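Local structure of cytoplasmic export protein 1 (3VWA) at residues F350-D354 and R355-F359; P323-A326 and I327-L331; N494-N498 and K499-V503. The protein takes part in nuclear tRNA export, binding tRNA and probably collecting it from export receptors at the nuclear pore for delivery to the translation machinery. All blocks are in the same frame, centred on the assembly; numbering follows the deposited sequence.

Interaction 1 (F350-D354 and R355-F359); sequences FKLPD and RQVRF
Phe350 and Arg358 sit on the two arms of a short turn: helix 342-351 gives way to Leu352-Asp354, and helix 355-368 starts with the backbone bond from Arg358 N to Asp354 O (3.2 Å). Asp354 is the N-cap: its OD1 accepts a weak bond from Val357 N at 3.5 Å, and CG, anti to the backbone N (chi1 -156°), swings the carboxylate over the first turn. CB of Asp354 also lies against Val357 CG2, 3.7 Å away. Arg358 reaches back to the preceding helix. Its chain folds at chi2 and chi3, both near 65°, which brings NH1 to Phe350 O at 3.0 Å; that oxygen lies in the guanidinium plane, and the donor lies in the carbonyl plane. Helix, short turn, helix is the HEAT-like pattern, and this pair, ahead of the HEAT repeat of residues 381-419, is consistent with it; here the arginine ties the end of one helix to the start of the next. NE of the same group gives its hydrogen to a water 3.0 Å away, which in turn donates weakly to Leu352 O. The Phe350 ring meets NE obliquely, CD1 at 3.7 Å, with ring and guanidinium planes 30° apart; Ile381 and Phe385 of helix 374-387 also touch this ring. Arg355 turns elsewhere, to a salt bridge with Asp391.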
loop_
_atom_site.group_PDB
_atom_site.type_symbol
_atom_site.label_atom_id
_atom_site.label_comp_id
_atom_site.label_asym_id
_atom_site.label_seq_id
_atom_site.Cartn_x
_atom_site.Cartn_y
_atom_site.Cartn_z
ATOM N N PHE A 350 2.914 16.209 10.836
ATOM C CA PHE A 350 3.985 16.535 11.814
ATOM C C PHE A 350 3.910 17.959 12.368
ATOM O O PHE A 350 4.244 18.200 13.535
ATOM C CB PHE A 350 5.389 16.215 11.241
ATOM C CG PHE A 350 5.873 14.801 11.576
ATOM C CD1 PHE A 350 6.514 14.540 12.794
ATOM C CD2 PHE A 350 5.617 13.724 10.720
ATOM C CE1 PHE A 350 6.922 13.253 13.162
ATOM C CE2 PHE A 350 6.045 12.433 11.072
ATOM C CZ PHE A 350 6.713 12.190 12.283
ATOM N N LYS A 351 3.426 18.886 11.546
ATOM C CA LYS A 351 3.186 20.259 11.973
ATOM C C LYS A 351 1.926 20.361 12.838
ATOM O O LYS A 351 1.739 21.358 13.514
ATOM C CB LYS A 351 2.969 21.190 10.773
ATOM C CG LYS A 351 4.110 21.387 9.788
ATOM C CD LYS A 351 3.671 22.444 8.780
ATOM C CE LYS A 351 4.832 23.053 8.016
ATOM N NZ LYS A 351 5.271 22.202 6.867
ATOM N N LEU A 352 1.042 19.364 12.813
ATOM C CA LEU A 352 -0.167 19.431 13.674
ATOM C C LEU A 352 0.158 19.434 15.171
ATOM O O LEU A 352 0.940 18.629 15.628
ATOM C CB LEU A 352 -1.108 18.280 13.401
ATOM C CG LEU A 352 -1.895 18.401 12.127
ATOM C CD1 LEU A 352 -2.526 17.048 11.913
ATOM C CD2 LEU A 352 -2.944 19.506 12.263
ATOM N N PRO A 353 -0.447 20.346 15.945
ATOM C CA PRO A 353 0.045 20.271 17.325
ATOM C C PRO A 353 -0.640 19.178 18.154
ATOM O O PRO A 353 -0.371 19.072 19.354
ATOM C CB PRO A 353 -0.193 21.702 17.877
ATOM C CG PRO A 353 -0.410 22.556 16.655
ATOM C CD PRO A 353 -1.067 21.646 15.639
ATOM N N ASP A 354 -1.477 18.349 17.524
ATOM C CA ASP A 354 -2.134 17.259 18.257
ATOM C C ASP A 354 -1.200 16.119 18.733
ATOM O O ASP A 354 -0.533 15.491 17.943
ATOM C CB ASP A 354 -3.287 16.659 17.468
ATOM C CG ASP A 354 -4.282 15.998 18.371
ATOM O OD1 ASP A 354 -4.439 14.767 18.340
ATOM O OD2 ASP A 354 -4.874 16.726 19.178
ATOM N N ARG A 355 -1.229 15.856 20.024
ATOM C CA ARG A 355 -0.387 14.872 20.705
ATOM C C ARG A 355 -0.688 13.446 20.264
ATOM O O ARG A 355 0.204 12.645 20.068
ATOM C CB ARG A 355 -0.720 14.972 22.187
ATOM C CG ARG A 355 0.336 14.525 23.161
ATOM C CD ARG A 355 1.031 15.786 23.595
ATOM N NE ARG A 355 0.462 16.361 24.793
ATOM C CZ ARG A 355 0.659 17.614 25.202
ATOM N NH1 ARG A 355 0.073 18.036 26.322
ATOM N NH2 ARG A 355 1.423 18.454 24.503
ATOM N N GLN A 356 -1.966 13.127 20.127
ATOM C CA GLN A 356 -2.377 11.798 19.733
ATOM C C GLN A 356 -2.004 11.465 18.270
ATOM O O GLN A 356 -1.787 10.301 17.908
ATOM C CB GLN A 356 -3.894 11.678 19.997
ATOM C CG GLN A 356 -4.234 11.694 21.500
ATOM C CD GLN A 356 -3.290 10.833 22.368
ATOM O OE1 GLN A 356 -3.041 9.643 22.087
ATOM N NE2 GLN A 356 -2.778 11.434 23.451
ATOM N N VAL A 357 -1.968 12.495 17.432
ATOM C CA VAL A 357 -1.452 12.372 16.104
ATOM C C VAL A 357 0.040 11.992 16.141
ATOM O O VAL A 357 0.469 11.048 15.489
ATOM C CB VAL A 357 -1.623 13.686 15.286
ATOM C CG1 VAL A 357 -0.827 13.627 14.002
ATOM C CG2 VAL A 357 -3.103 13.928 14.940
ATOM N N ARG A 358 0.807 12.795 16.859
ATOM C CA ARG A 358 2.236 12.631 16.972
ATOM C C ARG A 358 2.593 11.235 17.562
ATOM O O ARG A 358 3.484 10.581 17.043
ATOM C CB ARG A 358 2.836 13.757 17.818
ATOM C CG ARG A 358 4.334 13.581 18.055
ATOM C CD ARG A 358 5.136 13.678 16.760
ATOM N NE ARG A 358 5.092 15.032 16.185
ATOM C CZ ARG A 358 5.837 16.078 16.579
ATOM N NH1 ARG A 358 5.742 17.260 15.933
ATOM N NH2 ARG A 358 6.707 15.939 17.590
ATOM N N PHE A 359 1.892 10.762 18.594
ATOM C CA PHE A 359 2.134 9.360 19.036
ATOM C C PHE A 359 1.936 8.378 17.840
ATOM O O PHE A 359 2.682 7.399 17.641
ATOM C CB PHE A 359 1.149 8.973 20.144
ATOM C CG PHE A 359 1.506 9.490 21.534
ATOM C CD1 PHE A 359 2.682 9.077 22.187
ATOM C CD2 PHE A 359 0.623 10.347 22.224
ATOM C CE1 PHE A 359 2.968 9.528 23.487
ATOM C CE2 PHE A 359 0.930 10.818 23.500
ATOM C CZ PHE A 359 2.094 10.394 24.135
HETATM O O HOH W 1 2.369 15.591 14.980
#

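Interaction 2 (P323-A326 and I327-L331); sequences PFLA and IVLDL
Pro323 to Ala326 and Ile327 to Leu331 are consecutive turns of helix 321-335, joined by four i to i+4 backbone bonds: Ile327 N to Pro323 O, Val328 N to Phe324 O, Leu329 N to Leu325 O and Asp330 N to Ala326 O. The last two are the shorter, each 2.9 Å. Side chains of the second turn lean back over the carbonyl oxygens of the first. Ile327 comes closest, its CG1 3.0 Å from Pro323 O, because this branch stands anti to the carbonyl carbon, beside its own N (chi1 -46°), and thus faces the preceding turn. That oxygen therefore meets both the N-H and a methylene of Ile327. Leu329 does something similar at Leu325 O, where CG lies 3.3 Å away; the two leucine side chains meet more loosely, CD2 of Leu325 to CG of Leu329 at 4.4 Å. On Asp330, CB sits 3.2 Å from Ala326 O while the carboxylate extends away from the first turn, CG anti to the backbone N (chi1 -179°), to Tyr269 and Arg273. Neighbouring helices take up the side chains: Phe324 and Ile327 pack on helices 255-271 and 283-303, Leu325 and Leu329 on helix 342-351, and Leu329 also on helix 355-368. Helices packed against one another in this way are consistent with the all-helical, HEAT-type part of the protein. Chemically, the four carbonyl oxygens of residues 323-326 each accept an N-H from the next turn, leaving aliphatic and aromatic surface for the neighbouring helices, while the one carboxylate, gripped through OD1 by a hydroxyl and a guanidinium, is probably held in its charged form.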
loop_
_atom_site.group_PDB
_atom_site.type_symbol
_atom_site.label_atom_id
_atom_site.label_comp_id
_atom_site.label_asym_id
_atom_site.label_seq_id
_atom_site.Cartn_x
_atom_site.Cartn_y
_atom_site.Cartn_z
ATOM N N PRO A 323 -7.946 8.413 13.790
ATOM C CA PRO A 323 -8.389 7.121 13.200
ATOM C C PRO A 323 -8.169 6.994 11.700
ATOM O O PRO A 323 -7.695 5.960 11.266
ATOM C CB PRO A 323 -9.882 7.019 13.547
ATOM C CG PRO A 323 -10.161 8.152 14.487
ATOM C CD PRO A 323 -9.034 9.158 14.431
ATOM N N PHE A 324 -8.487 8.039 10.918
ATOM C CA PHE A 324 -8.326 8.003 9.483
ATOM C C PHE A 324 -6.844 7.873 9.117
ATOM O O PHE A 324 -6.497 7.141 8.207
ATOM C CB PHE A 324 -8.875 9.296 8.773
ATOM C CG PHE A 324 -10.395 9.467 8.829
ATOM C CD1 PHE A 324 -11.220 8.572 9.519
ATOM C CD2 PHE A 324 -10.993 10.589 8.219
ATOM C CE1 PHE A 324 -12.629 8.727 9.559
ATOM C CE2 PHE A 324 -12.374 10.771 8.257
ATOM C CZ PHE A 324 -13.199 9.855 8.945
ATOM N N LEU A 325 -5.978 8.600 9.802
ATOM C CA LEU A 325 -4.539 8.591 9.426
ATOM C C LEU A 325 -4.003 7.200 9.763
ATOM O O LEU A 325 -3.084 6.685 9.078
ATOM C CB LEU A 325 -3.803 9.615 10.255
ATOM C CG LEU A 325 -2.895 10.711 9.728
ATOM C CD1 LEU A 325 -2.087 11.290 10.884
ATOM C CD2 LEU A 325 -1.944 10.275 8.610
ATOM N N ALA A 326 -4.553 6.575 10.810
ATOM C CA ALA A 326 -4.135 5.193 11.198
ATOM C C ALA A 326 -4.445 4.208 10.068
ATOM O O ALA A 326 -3.607 3.352 9.690
ATOM C CB ALA A 326 -4.777 4.751 12.540
ATOM N N ILE A 327 -5.594 4.396 9.435
ATOM C CA ILE A 327 -5.959 3.566 8.311
ATOM C C ILE A 327 -5.004 3.780 7.174
ATOM O O ILE A 327 -4.609 2.836 6.483
ATOM C CB ILE A 327 -7.362 3.936 7.834
ATOM C CG1 ILE A 327 -8.326 4.065 9.025
ATOM C CG2 ILE A 327 -7.891 3.032 6.762
ATOM C CD1 ILE A 327 -8.778 2.769 9.624
ATOM N N VAL A 328 -4.666 5.037 6.907
ATOM C CA VAL A 328 -3.894 5.316 5.730
ATOM C C VAL A 328 -2.478 4.717 5.956
ATOM O O VAL A 328 -1.921 4.079 5.058
ATOM C CB VAL A 328 -3.870 6.828 5.439
ATOM C CG1 VAL A 328 -2.608 7.225 4.715
ATOM C CG2 VAL A 328 -5.069 7.234 4.606
ATOM N N LEU A 329 -1.922 4.943 7.141
ATOM C CA LEU A 329 -0.540 4.507 7.457
ATOM C C LEU A 329 -0.449 3.008 7.448
ATOM O O LEU A 329 0.529 2.469 6.935
ATOM C CB LEU A 329 -0.053 4.985 8.834
ATOM C CG LEU A 329 0.176 6.467 9.024
ATOM C CD1 LEU A 329 0.275 6.795 10.524
ATOM C CD2 LEU A 329 1.403 6.851 8.210
ATOM N N ASP A 330 -1.458 2.362 8.025
ATOM C CA ASP A 330 -1.613 0.900 7.937
ATOM C C ASP A 330 -1.723 0.404 6.511
ATOM O O ASP A 330 -0.941 -0.418 6.076
ATOM C CB ASP A 330 -2.838 0.383 8.734
ATOM C CG ASP A 330 -2.990 -1.164 8.662
ATOM O OD1 ASP A 330 -4.123 -1.669 8.823
ATOM O OD2 ASP A 330 -1.986 -1.898 8.480
ATOM N N LEU A 331 -2.687 0.902 5.756
ATOM C CA LEU A 331 -2.945 0.282 4.454
ATOM C C LEU A 331 -1.868 0.590 3.415
ATOM O O LEU A 331 -1.646 -0.227 2.523
ATOM C CB LEU A 331 -4.319 0.658 3.928
ATOM C CG LEU A 331 -5.500 0.095 4.718
ATOM C CD1 LEU A 331 -6.755 0.613 4.064
ATOM C CD2 LEU A 331 -5.493 -1.436 4.766
#

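Interaction 3 (N494-N498 and K499-V503); sequences NTIAN and KILTV
Leu501 presses on Ile496 one widened turn earlier, its CD2 only 3.5 Å from Ile496 CG2, tighter than usual for two carbons. CG of Leu501 stands anti to the carbonyl carbon (chi1 -59°) and so also lies over Ile496 O, 3.2 Å away. Replacing Leu501 by an alanine would probably open a gap beside Ile496 CG2 and cost the contact with Leu530 of helix 513-536. Next to this pair, Thr495 CG2 meets CG1 of Ile500 at 4.0 Å, the two side chains crossing obliquely. The backbone explains the offset: Ile500 N bonds to Thr495 O (3.2 Å) and Leu501 N to Ile496 O (3.0 Å), both i to i+5 as in a pi-type turn. Lys499 N adds only weak bonds to the same two oxygens. Axes of the short segments 494-498 and 499-503 differ in direction by 52°, consistent with a local kink at the wider turn. Further along, the hydroxyl of Thr502 donates to Lys499 O at 3.2 Å from above the carbonyl plane. Outside the two segments, Asp492 takes the hydroxyl of Thr495, Asn459 binds NZ of Lys499, and Tyr526 covers Ile496 and Ile500. Helix 493-504 thus packs on helix 513-536, its partner in the HEAT repeat of residues 494-530, and, through Thr495, Lys499 and Val503, touches the earlier helix 454-469: the paired, stacked helices of a HEAT solenoid, with a pi-type turn in one of them.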
loop_
_atom_site.group_PDB
_atom_site.type_symbol
_atom_site.label_atom_id
_atom_site.label_comp_id
_atom_site.label_asym_id
_atom_site.label_seq_id
_atom_site.Cartn_x
_atom_site.Cartn_y
_atom_site.Cartn_z
ATOM N N ASN A 494 44.344 3.068 27.039
ATOM C CA ASN A 494 44.759 4.393 27.344
ATOM C C ASN A 494 43.642 5.284 27.913
ATOM O O ASN A 494 43.834 6.020 28.858
ATOM C CB ASN A 494 45.295 5.015 26.082
ATOM C CG ASN A 494 46.348 6.010 26.386
ATOM O OD1 ASN A 494 46.083 7.214 26.459
ATOM N ND2 ASN A 494 47.555 5.507 26.648
ATOM N N THR A 495 42.472 5.218 27.312
ATOM C CA THR A 495 41.378 6.046 27.784
ATOM C C THR A 495 40.861 5.508 29.115
ATOM O O THR A 495 40.589 6.260 30.003
ATOM C CB THR A 495 40.274 6.104 26.724
ATOM O OG1 THR A 495 40.897 6.484 25.487
ATOM C CG2 THR A 495 39.143 7.088 27.160
ATOM N N ILE A 496 40.795 4.189 29.254
ATOM C CA ILE A 496 40.470 3.573 30.515
ATOM C C ILE A 496 41.311 4.146 31.648
ATOM O O ILE A 496 40.761 4.630 32.638
ATOM C CB ILE A 496 40.569 2.021 30.426
ATOM C CG1 ILE A 496 39.355 1.510 29.607
ATOM C CG2 ILE A 496 40.563 1.378 31.820
ATOM C CD1 ILE A 496 39.697 0.241 28.839
ATOM N N ALA A 497 42.624 4.099 31.477
ATOM C CA ALA A 497 43.621 4.564 32.422
ATOM C C ALA A 497 43.641 6.074 32.630
ATOM O O ALA A 497 43.887 6.524 33.763
ATOM C CB ALA A 497 44.987 4.128 31.911
ATOM N N ASN A 498 43.422 6.833 31.547
ATOM C CA ASN A 498 43.430 8.306 31.583
ATOM C C ASN A 498 42.158 8.772 32.265
ATOM O O ASN A 498 42.129 9.866 32.778
ATOM C CB ASN A 498 43.304 8.926 30.158
ATOM C CG ASN A 498 44.642 9.122 29.429
ATOM O OD1 ASN A 498 45.536 8.240 29.416
ATOM N ND2 ASN A 498 44.775 10.304 28.781
ATOM N N LYS A 499 41.070 8.006 32.158
ATOM C CA LYS A 499 39.753 8.624 32.353
ATOM C C LYS A 499 38.631 7.742 32.880
ATOM O O LYS A 499 37.979 8.073 33.858
ATOM C CB LYS A 499 39.311 9.231 31.006
ATOM C CG LYS A 499 37.954 9.926 31.036
ATOM C CD LYS A 499 37.667 10.544 29.679
ATOM C CE LYS A 499 38.573 11.757 29.435
ATOM N NZ LYS A 499 37.780 12.805 28.736
ATOM N N ILE A 500 38.368 6.618 32.214
ATOM C CA ILE A 500 37.156 5.797 32.529
ATOM C C ILE A 500 37.163 5.149 33.938
ATOM O O ILE A 500 36.072 4.994 34.586
ATOM C CB ILE A 500 36.937 4.712 31.420
ATOM C CG1 ILE A 500 36.996 5.341 30.019
ATOM C CG2 ILE A 500 35.621 4.019 31.575
ATOM C CD1 ILE A 500 36.072 6.528 29.876
ATOM N N LEU A 501 38.351 4.782 34.448
ATOM C CA LEU A 501 38.412 4.175 35.810
ATOM C C LEU A 501 37.733 4.999 36.883
ATOM O O LEU A 501 36.987 4.448 37.669
ATOM C CB LEU A 501 39.833 3.874 36.270
ATOM C CG LEU A 501 40.644 2.922 35.390
ATOM C CD1 LEU A 501 42.014 2.744 36.020
ATOM C CD2 LEU A 501 39.916 1.571 35.248
ATOM N N THR A 502 38.000 6.307 36.888
ATOM C CA THR A 502 37.401 7.247 37.801
ATOM C C THR A 502 35.979 7.710 37.449
ATOM O O THR A 502 35.323 8.382 38.259
ATOM C CB THR A 502 38.338 8.460 38.049
ATOM O OG1 THR A 502 38.843 8.971 36.807
ATOM C CG2 THR A 502 39.507 8.070 38.872
ATOM N N VAL A 503 35.497 7.390 36.240
ATOM C CA VAL A 503 34.059 7.475 35.935
ATOM C C VAL A 503 33.325 6.284 36.591
ATOM O O VAL A 503 32.244 6.438 37.138
ATOM C CB VAL A 503 33.759 7.423 34.414
ATOM C CG1 VAL A 503 32.248 7.281 34.214
ATOM C CG2 VAL A 503 34.331 8.651 33.659
#

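How the interactions relate
Interactions 1 and 2 are neighbours, their centres 14 Å apart, and they touch where Val357 CG1 packs on Leu325 CD1 at 4.1 Å. Helix 321-335, which holds interaction 2, is followed by helix 342-351, whose end opens interaction 1; Leu325 thus contacts both helices that the turn at 352-354 connects. Interaction 3 stands apart, in the HEAT repeat near the C-terminal end of the modelled chain, with centres 44 Å from interaction 1 and 51 Å from interaction 2. Its nearest atoms are about 31 and 40 Å from theirs, so the two regions do not touch, and several helices lie between them in the chain.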